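Long-range contact in lectin (Trichosanthes anguina, PDB 4HR6), which binds galactosides through beta-trefoil domains and is a nontoxic, three-chain homologue of type II ribosome-inactivating proteins: residues Cys60-Asn64 against Asp84-Asp88. Sequence-based numbering, arbitrary orientation.
Sequences CLATN and DISWD
Trp-87 lays its indole against Leu-61 and is held there twice, by its nitrogen and by a face. Trp-87 NE1 donates to Leu-61 O at 2.9 Å along a nearly straight N-H...O path (163°); the oxygen lies in the ring plane, although the donor stands well above the carbonyl plane. Tryptophan suits this buried place because its broad apolar surface still carries one N-H for a backbone carbonyl. With Leu-61 CG anti to the backbone N (chi1 -165°), the branched chain reaches over the indole, and CD2 makes a CH-pi contact 3.7 Å from the centroid of the six-membered ring. Thr-63 CG2 approaches the same ring obliquely, at CH2. Ile-85, Ser-86 and Trp-87 probably correspond to the Gln-x-Trp signature of ricin-type beta-trefoils, with isoleucine in the glutamine's place; the loop after the strand 73-75 here closes onto the strand 59-62. Ile-85 packs beside the disulfide of Cys-60 with Cys-77: CG2 meets Ala-62 CB at 3.6 Å, where a small methyl lets the backbones come close, and CD1 meets Cys-60 SG at 3.9 Å. Thr-63 N donates to Asp-84 O at 3.2 Å. Packing slackens toward partly exposed Asn-64, whose CB lies 3.7 Å from Asp-84 OD2, while Asp-84 OD1, the carboxylate's other oxygen, is hydrogen-bonded to Tyr-100.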
ATOM      1  N   CYS C  60     -11.214  27.627  11.615  1.00 69.16           N
ATOM      2  CA  CYS C  60     -10.880  26.896  10.398  1.00 75.80           C
ATOM      3  C   CYS C  60      -9.986  27.622   9.385  1.00 77.19           C
ATOM      4  O   CYS C  60     -10.210  28.789   9.036  1.00 75.61           O
ATOM      5  CB  CYS C  60     -12.133  26.334   9.715  1.00 81.20           C
ATOM      6  SG  CYS C  60     -13.498  27.453   9.394  1.00 82.20           S
ATOM      7  N   LEU C  61      -8.977  26.870   8.931  1.00 70.33           N
ATOM      8  CA  LEU C  61      -8.027  27.244   7.877  1.00 64.80           C
ATOM      9  C   LEU C  61      -8.653  28.006   6.705  1.00 62.62           C
ATOM     10  O   LEU C  61      -9.679  27.592   6.162  1.00 57.45           O
ATOM     11  CB  LEU C  61      -7.368  25.962   7.345  1.00 66.13           C
ATOM     12  CG  LEU C  61      -6.105  26.068   6.488  1.00 65.31           C
ATOM     13  CD1 LEU C  61      -4.916  26.366   7.386  1.00 66.94           C
ATOM     14  CD2 LEU C  61      -5.860  24.793   5.692  1.00 64.97           C
ATOM     15  N   ALA C  62      -8.009  29.103   6.296  1.00 64.99           N
ATOM     16  CA  ALA C  62      -8.573  29.989   5.276  1.00 65.01           C
ATOM     17  C   ALA C  62      -7.530  30.722   4.439  1.00 65.85           C
ATOM     18  O   ALA C  62      -6.401  30.965   4.882  1.00 59.99           O
ATOM     19  CB  ALA C  62      -9.500  31.008   5.929  1.00 66.91           C
ATOM     20  N   THR C  63      -7.954  31.103   3.234  1.00 70.90           N
ATOM     21  CA  THR C  63      -7.127  31.850   2.304  1.00 77.84           C
ATOM     22  C   THR C  63      -7.964  32.837   1.472  1.00 83.17           C
ATOM     23  O   THR C  63      -8.839  32.434   0.700  1.00 82.47           O
ATOM     24  CB  THR C  63      -6.352  30.903   1.364  1.00 78.65           C
ATOM     25  OG1 THR C  63      -5.604  31.680   0.420  1.00 79.77           O
ATOM     26  CG2 THR C  63      -7.298  29.949   0.608  1.00 77.44           C
ATOM     27  N   ASN C  64      -7.687  34.132   1.647  1.00 88.90           N
ATOM     28  CA  ASN C  64      -8.305  35.197   0.843  1.00 91.27           C
ATOM     29  C   ASN C  64      -7.250  36.222   0.430  1.00 91.02           C
ATOM     30  O   ASN C  64      -6.603  36.840   1.287  1.00 84.72           O
ATOM     31  CB  ASN C  64      -9.432  35.888   1.623  1.00 91.70           C
ATOM     32  CG  ASN C  64     -10.296  36.793   0.749  1.00 90.07           C
ATOM     33  OD1 ASN C  64     -10.535  36.511  -0.425  1.00 84.94           O
ATOM     34  ND2 ASN C  64     -10.788  37.880   1.335  1.00 94.13           N
ATOM     35  N   ASP C  84     -13.725  30.446   0.917  1.00 78.22           N
ATOM     36  CA  ASP C  84     -12.352  30.648   1.387  1.00 81.36           C
ATOM     37  C   ASP C  84     -11.899  29.634   2.438  1.00 79.25           C
ATOM     38  O   ASP C  84     -10.727  29.629   2.829  1.00 75.45           O
ATOM     39  CB  ASP C  84     -12.191  32.070   1.950  1.00 85.76           C
ATOM     40  CG  ASP C  84     -12.404  33.156   0.893  1.00 88.25           C
ATOM     41  OD1 ASP C  84     -12.174  32.894  -0.309  1.00 87.16           O
ATOM     42  OD2 ASP C  84     -12.796  34.283   1.270  1.00 94.05           O
ATOM     43  N   ILE C  85     -12.822  28.783   2.887  1.00 73.50           N
ATOM     44  CA  ILE C  85     -12.530  27.772   3.909  1.00 70.61           C
ATOM     45  C   ILE C  85     -12.821  26.331   3.434  1.00 67.74           C
ATOM     46  O   ILE C  85     -12.867  25.396   4.247  1.00 58.93           O
ATOM     47  CB  ILE C  85     -13.280  28.076   5.228  1.00 70.51           C
ATOM     48  CG1 ILE C  85     -14.767  28.349   4.971  1.00 69.03           C
ATOM     49  CG2 ILE C  85     -12.647  29.269   5.923  1.00 70.35           C
ATOM     50  CD1 ILE C  85     -15.597  28.401   6.235  1.00 71.15           C
ATOM     51  N   SER C  86     -13.006  26.168   2.122  1.00 66.43           N
ATOM     52  CA  SER C  86     -13.099  24.852   1.486  1.00 70.27           C
ATOM     53  C   SER C  86     -11.700  24.271   1.258  1.00 72.98           C
ATOM     54  O   SER C  86     -10.760  25.004   0.933  1.00 77.19           O
ATOM     55  CB  SER C  86     -13.804  24.958   0.133  1.00 68.30           C
ATOM     56  OG  SER C  86     -15.131  25.406   0.272  1.00 66.95           O
ATOM     57  N   TRP C  87     -11.560  22.958   1.421  1.00 69.84           N
ATOM     58  CA  TRP C  87     -10.287  22.292   1.143  1.00 67.53           C
ATOM     59  C   TRP C  87     -10.490  20.921   0.502  1.00 64.87           C
ATOM     60  O   TRP C  87     -11.501  20.252   0.738  1.00 62.67           O
ATOM     61  CB  TRP C  87      -9.457  22.184   2.414  1.00 67.32           C
ATOM     62  CG  TRP C  87      -9.126  23.521   3.011  1.00 71.96           C
ATOM     63  CD1 TRP C  87      -9.736  24.120   4.082  1.00 71.52           C
ATOM     64  CD2 TRP C  87      -8.123  24.441   2.556  1.00 74.15           C
ATOM     65  NE1 TRP C  87      -9.163  25.343   4.329  1.00 73.79           N
ATOM     66  CE2 TRP C  87      -8.174  25.569   3.406  1.00 75.65           C
ATOM     67  CE3 TRP C  87      -7.182  24.418   1.516  1.00 72.57           C
ATOM     68  CZ2 TRP C  87      -7.316  26.661   3.250  1.00 74.64           C
ATOM     69  CZ3 TRP C  87      -6.330  25.504   1.360  1.00 72.70           C
ATOM     70  CH2 TRP C  87      -6.404  26.611   2.223  1.00 74.43           C
ATOM     71  N   ASP C  88      -9.539  20.539  -0.344  1.00 59.84           N
ATOM     72  CA  ASP C  88      -9.523  19.230  -0.972  1.00 56.75           C
ATOM     73  C   ASP C  88      -8.114  18.644  -0.847  1.00 55.00           C
ATOM     74  O   ASP C  88      -7.126  19.336  -1.088  1.00 54.50           O
ATOM     75  CB  ASP C  88      -9.941  19.345  -2.436  1.00 58.93           C
ATOM     76  CG  ASP C  88     -10.274  18.003  -3.069  1.00 64.63           C
ATOM     77  OD1 ASP C  88     -10.198  16.962  -2.391  1.00 71.39           O
ATOM     78  OD2 ASP C  88     -10.631  17.988  -4.264  1.00 69.65           O
TER